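Local coordinates for protein glucosamine-6-phosphate deaminase (Bacillus subtilis, PDB 2BKX) that belongs to the glucosamine-6-phosphate isomerase/6-phosphogluconolactonase family, has a Rossmann-like alpha/beta fold and holds fructose -6-phosphate in a pocket, at residues L34-I48 with Y80-I92. Residues are numbered along the deposited sequence; the frame is centred on the assembly and turned at random.
Sequences LATGGTPEGTYRQLI and YHFYMNDRFFQHI. With F6R (fructose -6-phosphate), chain C.
Thr36 is wedged between the rings of Tyr80 and Tyr83, in the ligand-binding loop that follows strand 31-34 of this Rossmann-like alpha/beta fold. Its CB sits over the Tyr83 face, 3.7 Å from the ring centroid, a CH-pi contact, while OG1 lies above the centre of the Tyr80 ring. A chi1 of 64° sets OG1 between the backbone N and the carbonyl carbon, and leaves CG2 packed against CD2 of Tyr83. The hydroxyl of Tyr83 donates to Gly37 O (2.7 Å), in the carbonyl plane, tying helix 80-89 to the loop. In the conformers modelled here, the guanidinium of Arg87 lies over the other face of the Tyr83 ring, and its NH1 makes a long salt bridge (3.6 Å) with Glu41 OE2, which lies at the guanidinium edge.

Deeper in, Tyr44 of helix 41-53 crosses Tyr83 at about a right angle, presenting CE2 to its edge, and meets the Phe88 ring obliquely, planes 39° apart. The bent side chain of Met84 brings CE to 3.6 Å from Leu34 CD1 and also against the Tyr44 hydroxyl. Leu47 closes on Phe88 CE1, and Ile48 CD1 lies on His91 CB. The axes of segments 41-48 and 80-89 run at 41° to each other, and helix 9-26 packs against Thr43, Gln46 and Leu47.

The loop so held turns its amides to fructose -6-phosphate: Thr36 N binds O1, while Gly38 N and Thr39 N, with Thr39 OG1, grip the phosphate; Arg167 and Lys202 are also hydrogen-bonded to the ligand. Behind it, Tyr44 OH donates to Ala35 O over 2.6 Å, in the carbonyl plane and on a lone pair.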
loop_
_atom_site.group_PDB
_atom_site.type_symbol
_atom_site.label_atom_id
_atom_site.label_comp_id
_atom_site.label_asym_id
_atom_site.label_seq_id
_atom_site.Cartn_x
_atom_site.Cartn_y
_atom_site.Cartn_z
ATOM N N LEU A 34 -4.230 -3.365 -0.852
ATOM C CA LEU A 34 -4.462 -1.996 -0.430
ATOM C C LEU A 34 -3.333 -1.517 0.479
ATOM O O LEU A 34 -2.587 -2.308 1.048
ATOM C CB LEU A 34 -5.820 -1.892 0.282
ATOM C CG LEU A 34 -7.016 -2.213 -0.635
ATOM C CD1 LEU A 34 -8.290 -2.110 0.214
ATOM C CD2 LEU A 34 -7.106 -1.292 -1.844
ATOM N N ALA A 35 -3.251 -0.196 0.588
ATOM C CA ALA A 35 -2.199 0.501 1.311
ATOM C C ALA A 35 -2.787 1.538 2.260
ATOM O O ALA A 35 -3.896 2.040 2.045
ATOM C CB ALA A 35 -1.306 1.226 0.322
ATOM N N THR A 36 -2.054 1.853 3.322
ATOM C CA THR A 36 -2.414 2.925 4.230
ATOM C C THR A 36 -1.458 4.098 4.033
ATOM O O THR A 36 -0.784 4.194 2.998
ATOM C CB THR A 36 -2.442 2.450 5.662
ATOM O OG1 THR A 36 -1.105 2.060 6.002
ATOM C CG2 THR A 36 -3.395 1.293 5.868
ATOM N N GLY A 37 -1.421 4.995 5.006
ATOM C CA GLY A 37 -0.606 6.202 4.906
ATOM C C GLY A 37 -1.343 7.412 4.345
ATOM O O GLY A 37 -2.530 7.388 4.047
ATOM N N GLY A 38 -0.625 8.517 4.222
ATOM C CA GLY A 38 -1.239 9.729 3.719
ATOM C C GLY A 38 -1.549 9.654 2.240
ATOM O O GLY A 38 -2.536 10.219 1.764
ATOM N N THR A 39 -0.712 8.975 1.455
ATOM C CA THR A 39 -0.855 9.089 0.028
ATOM C C THR A 39 -2.211 8.625 -0.534
ATOM O O THR A 39 -2.766 9.322 -1.365
ATOM C CB THR A 39 0.307 8.364 -0.700
ATOM O OG1 THR A 39 1.584 8.764 -0.205
ATOM C CG2 THR A 39 0.282 8.730 -2.174
ATOM N N PRO A 40 -2.736 7.455 -0.108
ATOM C CA PRO A 40 -3.997 6.991 -0.687
ATOM C C PRO A 40 -5.271 7.576 -0.069
ATOM O O PRO A 40 -6.369 7.172 -0.442
ATOM C CB PRO A 40 -3.939 5.482 -0.487
ATOM C CG PRO A 40 -3.213 5.337 0.799
ATOM C CD PRO A 40 -2.152 6.433 0.789
ATOM N N GLU A 41 -5.138 8.524 0.860
ATOM C CA GLU A 41 -6.334 9.063 1.511
ATOM C C GLU A 41 -7.340 9.600 0.510
ATOM O O GLU A 41 -8.536 9.311 0.605
ATOM C CB GLU A 41 -5.944 10.156 2.490
ATOM C CG GLU A 41 -5.322 9.495 3.723
ATOM C CD GLU A 41 -5.058 10.413 4.878
ATOM O OE1 GLU A 41 -5.405 11.600 4.807
ATOM O OE2 GLU A 41 -4.462 9.926 5.866
ATOM N N GLY A 42 -6.882 10.389 -0.457
ATOM C CA GLY A 42 -7.795 10.931 -1.474
ATOM C C GLY A 42 -8.417 9.871 -2.338
ATOM O O GLY A 42 -9.551 10.010 -2.781
ATOM N N THR A 43 -7.660 8.798 -2.633
ATOM C CA THR A 43 -8.178 7.675 -3.425
ATOM C C THR A 43 -9.341 7.021 -2.731
ATOM O O THR A 43 -10.365 6.739 -3.337
ATOM C CB THR A 43 -7.033 6.662 -3.719
ATOM O OG1 THR A 43 -6.031 7.324 -4.518
ATOM C CG2 THR A 43 -7.511 5.475 -4.510
ATOM N N TYR A 44 -9.203 6.749 -1.441
ATOM C CA TYR A 44 -10.327 6.169 -0.713
ATOM C C TYR A 44 -11.520 7.102 -0.677
ATOM O O TYR A 44 -12.646 6.647 -0.908
ATOM C CB TYR A 44 -9.906 5.776 0.705
ATOM C CG TYR A 44 -8.903 4.639 0.754
ATOM C CD1 TYR A 44 -9.152 3.449 0.099
ATOM C CD2 TYR A 44 -7.668 4.766 1.407
ATOM C CE1 TYR A 44 -8.260 2.412 0.115
ATOM C CE2 TYR A 44 -6.730 3.719 1.413
ATOM C CZ TYR A 44 -7.036 2.553 0.769
ATOM O OH TYR A 44 -6.134 1.518 0.746
ATOM N N ARG A 45 -11.300 8.390 -0.487
ATOM C CA ARG A 45 -12.405 9.336 -0.498
ATOM C C ARG A 45 -13.114 9.308 -1.866
ATOM O O ARG A 45 -14.369 9.308 -1.930
ATOM C CB ARG A 45 -11.911 10.741 -0.203
ATOM C CG ARG A 45 -11.662 11.067 1.248
ATOM C CD ARG A 45 -11.475 12.535 1.480
ATOM N NE ARG A 45 -10.260 13.052 0.855
ATOM C CZ ARG A 45 -9.067 13.117 1.431
ATOM N NH1 ARG A 45 -8.898 12.671 2.648
ATOM N NH2 ARG A 45 -8.050 13.641 0.774
ATOM N N GLN A 46 -12.349 9.296 -2.960
ATOM C CA GLN A 46 -12.975 9.275 -4.252
ATOM C C GLN A 46 -13.661 7.964 -4.577
ATOM O O GLN A 46 -14.675 7.978 -5.245
ATOM C CB GLN A 46 -12.049 9.756 -5.384
ATOM C CG GLN A 46 -11.503 11.121 -5.149
ATOM C CD GLN A 46 -12.646 12.132 -4.981
ATOM O OE1 GLN A 46 -13.485 12.268 -5.889
ATOM N NE2 GLN A 46 -12.760 12.737 -3.794
ATOM N N LEU A 47 -13.110 6.830 -4.140
ATOM C CA LEU A 47 -13.825 5.537 -4.258
ATOM C C LEU A 47 -15.169 5.518 -3.587
ATOM O O LEU A 47 -16.148 5.020 -4.156
ATOM C CB LEU A 47 -13.009 4.365 -3.673
ATOM C CG LEU A 47 -11.965 3.905 -4.645
ATOM C CD1 LEU A 47 -10.971 3.020 -3.949
ATOM C CD2 LEU A 47 -12.590 3.147 -5.875
ATOM N N ILE A 48 -15.224 6.086 -2.391
ATOM C CA ILE A 48 -16.469 6.212 -1.660
ATOM C C ILE A 48 -17.424 7.129 -2.420
ATOM O O ILE A 48 -18.614 6.849 -2.501
ATOM C CB ILE A 48 -16.232 6.688 -0.220
ATOM C CG1 ILE A 48 -15.470 5.620 0.548
ATOM C CG2 ILE A 48 -17.560 7.001 0.477
ATOM C CD1 ILE A 48 -14.863 6.181 1.815
ATOM N N TYR A 80 -3.336 -0.100 11.401
ATOM C CA TYR A 80 -3.827 -0.070 10.042
ATOM C C TYR A 80 -5.196 -0.733 9.863
ATOM O O TYR A 80 -5.928 -0.395 8.922
ATOM C CB TYR A 80 -2.748 -0.600 9.097
ATOM C CG TYR A 80 -1.547 0.359 8.986
ATOM C CD1 TYR A 80 -0.313 -0.085 8.545
ATOM C CD2 TYR A 80 -1.666 1.706 9.280
ATOM C CE1 TYR A 80 0.780 0.770 8.406
ATOM C CE2 TYR A 80 -0.585 2.568 9.151
ATOM C CZ TYR A 80 0.634 2.104 8.718
ATOM O OH TYR A 80 1.710 2.970 8.537
ATOM N N HIS A 81 -5.540 -1.648 10.761
ATOM C CA HIS A 81 -6.914 -2.124 10.848
ATOM C C HIS A 81 -7.849 -0.936 11.054
ATOM O O HIS A 81 -8.827 -0.779 10.359
ATOM C CB HIS A 81 -7.154 -3.103 12.019
ATOM C CG HIS A 81 -6.767 -4.515 11.769
ATOM N ND1 HIS A 81 -5.447 -4.940 11.706
ATOM C CD2 HIS A 81 -7.533 -5.618 11.568
ATOM C CE1 HIS A 81 -5.429 -6.250 11.508
ATOM N NE2 HIS A 81 -6.671 -6.685 11.406
ATOM N N PHE A 82 -7.554 -0.098 12.034
ATOM C CA PHE A 82 -8.419 1.058 12.300
ATOM C C PHE A 82 -8.459 1.996 11.128
ATOM O O PHE A 82 -9.527 2.456 10.736
ATOM C CB PHE A 82 -7.874 1.761 13.556
ATOM C CG PHE A 82 -8.671 2.951 13.998
ATOM C CD1 PHE A 82 -9.575 2.854 15.050
ATOM C CD2 PHE A 82 -8.538 4.158 13.351
ATOM C CE1 PHE A 82 -10.308 3.988 15.484
ATOM C CE2 PHE A 82 -9.281 5.287 13.774
ATOM C CZ PHE A 82 -10.172 5.165 14.809
ATOM N N TYR A 83 -7.291 2.286 10.550
ATOM C CA TYR A 83 -7.268 3.152 9.374
ATOM C C TYR A 83 -8.203 2.622 8.284
ATOM O O TYR A 83 -9.001 3.355 7.719
ATOM C CB TYR A 83 -5.852 3.233 8.835
ATOM C CG TYR A 83 -5.629 4.011 7.550
ATOM C CD1 TYR A 83 -4.914 5.209 7.522
ATOM C CD2 TYR A 83 -6.070 3.502 6.345
ATOM C CE1 TYR A 83 -4.648 5.844 6.316
ATOM C CE2 TYR A 83 -5.816 4.118 5.153
ATOM C CZ TYR A 83 -5.093 5.294 5.127
ATOM O OH TYR A 83 -4.799 5.903 3.924
ATOM N N MET A 84 -8.075 1.342 7.932
ATOM C CA MET A 84 -8.845 0.841 6.791
ATOM C C MET A 84 -10.335 0.869 7.071
ATOM O O MET A 84 -11.142 1.128 6.167
ATOM C CB MET A 84 -8.368 -0.563 6.436
ATOM C CG MET A 84 -7.003 -0.635 5.799
ATOM S SD MET A 84 -6.773 0.454 4.345
ATOM C CE MET A 84 -7.994 -0.252 3.258
ATOM N N ASN A 85 -10.720 0.547 8.295
ATOM C CA ASN A 85 -12.124 0.599 8.665
ATOM C C ASN A 85 -12.650 2.010 8.593
ATOM O O ASN A 85 -13.721 2.281 8.041
ATOM C CB ASN A 85 -12.353 -0.022 10.026
ATOM C CG ASN A 85 -12.461 -1.531 9.916
ATOM O OD1 ASN A 85 -13.532 -2.056 9.570
ATOM N ND2 ASN A 85 -11.330 -2.248 10.116
ATOM N N ASP A 86 -11.883 2.930 9.156
ATOM C CA ASP A 86 -12.322 4.346 9.223
ATOM C C ASP A 86 -12.365 5.001 7.830
ATOM O O ASP A 86 -13.334 5.697 7.490
ATOM C CB ASP A 86 -11.356 5.138 10.119
ATOM C CG ASP A 86 -11.708 6.609 10.219
ATOM O OD1 ASP A 86 -12.759 6.897 10.783
ATOM O OD2 ASP A 86 -10.919 7.462 9.740
ATOM N N ARG A 87 -11.338 4.785 7.018
ATOM C CA ARG A 87 -11.243 5.494 5.744
ATOM C C ARG A 87 -12.070 4.820 4.635
ATOM O O ARG A 87 -12.348 5.423 3.612
ATOM C CB ARG A 87 -9.809 5.508 5.235
ATOM C CG ARG A 87 -8.898 6.621 5.717
ATOM C CD ARG A 87 -8.644 6.641 7.169
ATOM N NE ARG A 87 -7.512 7.525 7.486
ATOM C CZ ARG A 87 -6.933 7.617 8.686
ATOM N NH1 ARG A 87 -5.899 8.431 8.860
ATOM N NH2 ARG A 87 -7.357 6.886 9.720
ATOM N N PHE A 88 -12.359 3.529 4.780
ATOM C CA PHE A 88 -12.854 2.752 3.657
ATOM C C PHE A 88 -13.960 1.779 4.001
ATOM O O PHE A 88 -15.090 1.954 3.525
ATOM C CB PHE A 88 -11.695 2.066 2.945
ATOM C CG PHE A 88 -12.024 1.519 1.572
ATOM C CD1 PHE A 88 -12.780 2.234 0.657
ATOM C CD2 PHE A 88 -11.554 0.297 1.205
ATOM C CE1 PHE A 88 -13.017 1.723 -0.613
ATOM C CE2 PHE A 88 -11.773 -0.232 -0.066
ATOM C CZ PHE A 88 -12.524 0.506 -0.978
ATOM N N PHE A 89 -13.673 0.779 4.831
ATOM C CA PHE A 89 -14.624 -0.312 4.962
ATOM C C PHE A 89 -15.947 0.148 5.522
ATOM O O PHE A 89 -17.004 -0.352 5.088
ATOM C CB PHE A 89 -14.100 -1.427 5.851
ATOM C CG PHE A 89 -12.751 -1.995 5.447
ATOM C CD1 PHE A 89 -12.270 -1.946 4.130
ATOM C CD2 PHE A 89 -11.973 -2.651 6.402
ATOM C CE1 PHE A 89 -11.027 -2.511 3.807
ATOM C CE2 PHE A 89 -10.734 -3.211 6.067
ATOM C CZ PHE A 89 -10.280 -3.123 4.781
ATOM N N GLN A 90 -15.937 1.105 6.438
ATOM C CA GLN A 90 -17.227 1.527 7.051
ATOM C C GLN A 90 -18.188 2.214 6.078
ATOM O O GLN A 90 -19.354 2.406 6.396
ATOM C CB GLN A 90 -17.004 2.436 8.256
ATOM C CG GLN A 90 -16.562 3.879 7.944
ATOM C CD GLN A 90 -16.578 4.818 9.152
ATOM O OE1 GLN A 90 -15.659 5.668 9.340
ATOM N NE2 GLN A 90 -17.623 4.703 9.955
ATOM N N HIS A 91 -17.682 2.610 4.918
ATOM C CA HIS A 91 -18.380 3.455 3.978
ATOM C C HIS A 91 -18.825 2.719 2.726
ATOM O O HIS A 91 -19.447 3.337 1.861
ATOM C CB HIS A 91 -17.453 4.628 3.568
ATOM C CG HIS A 91 -17.088 5.530 4.687
ATOM N ND1 HIS A 91 -18.022 6.231 5.414
ATOM C CD2 HIS A 91 -15.875 5.876 5.194
ATOM C CE1 HIS A 91 -17.406 6.942 6.346
ATOM N NE2 HIS A 91 -16.102 6.747 6.232
ATOM N N ILE A 92 -18.547 1.428 2.615
ATOM C CA ILE A 92 -18.840 0.660 1.416
ATOM C C ILE A 92 -19.690 -0.577 1.725
ATOM O O ILE A 92 -19.852 -0.954 2.884
ATOM C CB ILE A 92 -17.527 0.234 0.677
ATOM C CG1 ILE A 92 -16.662 -0.676 1.546
ATOM C CG2 ILE A 92 -16.739 1.477 0.257
ATOM C CD1 ILE A 92 -15.432 -1.209 0.828
HETATM C C1 F6R C . 1.400 1.621 3.068
HETATM C C2 F6R C . 2.862 1.228 3.134
HETATM C C3 F6R C . 4.047 2.203 3.161
HETATM C C4 F6R C . 3.680 3.638 2.732
HETATM C C5 F6R C . 4.862 4.594 2.731
HETATM C C6 F6R C . 4.439 6.009 2.353
HETATM O O1 F6R C . 0.531 0.541 3.460
HETATM O O2 F6R C . 3.101 0.041 3.113
HETATM O O3 F6R C . 5.018 1.755 2.231
HETATM O O4 F6R C . 3.121 3.581 1.425
HETATM O O5 F6R C . 5.544 4.597 3.979
HETATM O O6 F6R C . 3.582 6.519 3.385
HETATM P P F6R C . 2.797 7.886 3.137
HETATM O O1P F6R C . 1.759 7.601 2.086
HETATM O O2P F6R C . 3.821 8.867 2.634
HETATM O O3P F6R C . 2.181 8.270 4.443
HETATM O O HOH W 1 2.129 2.005 5.747
#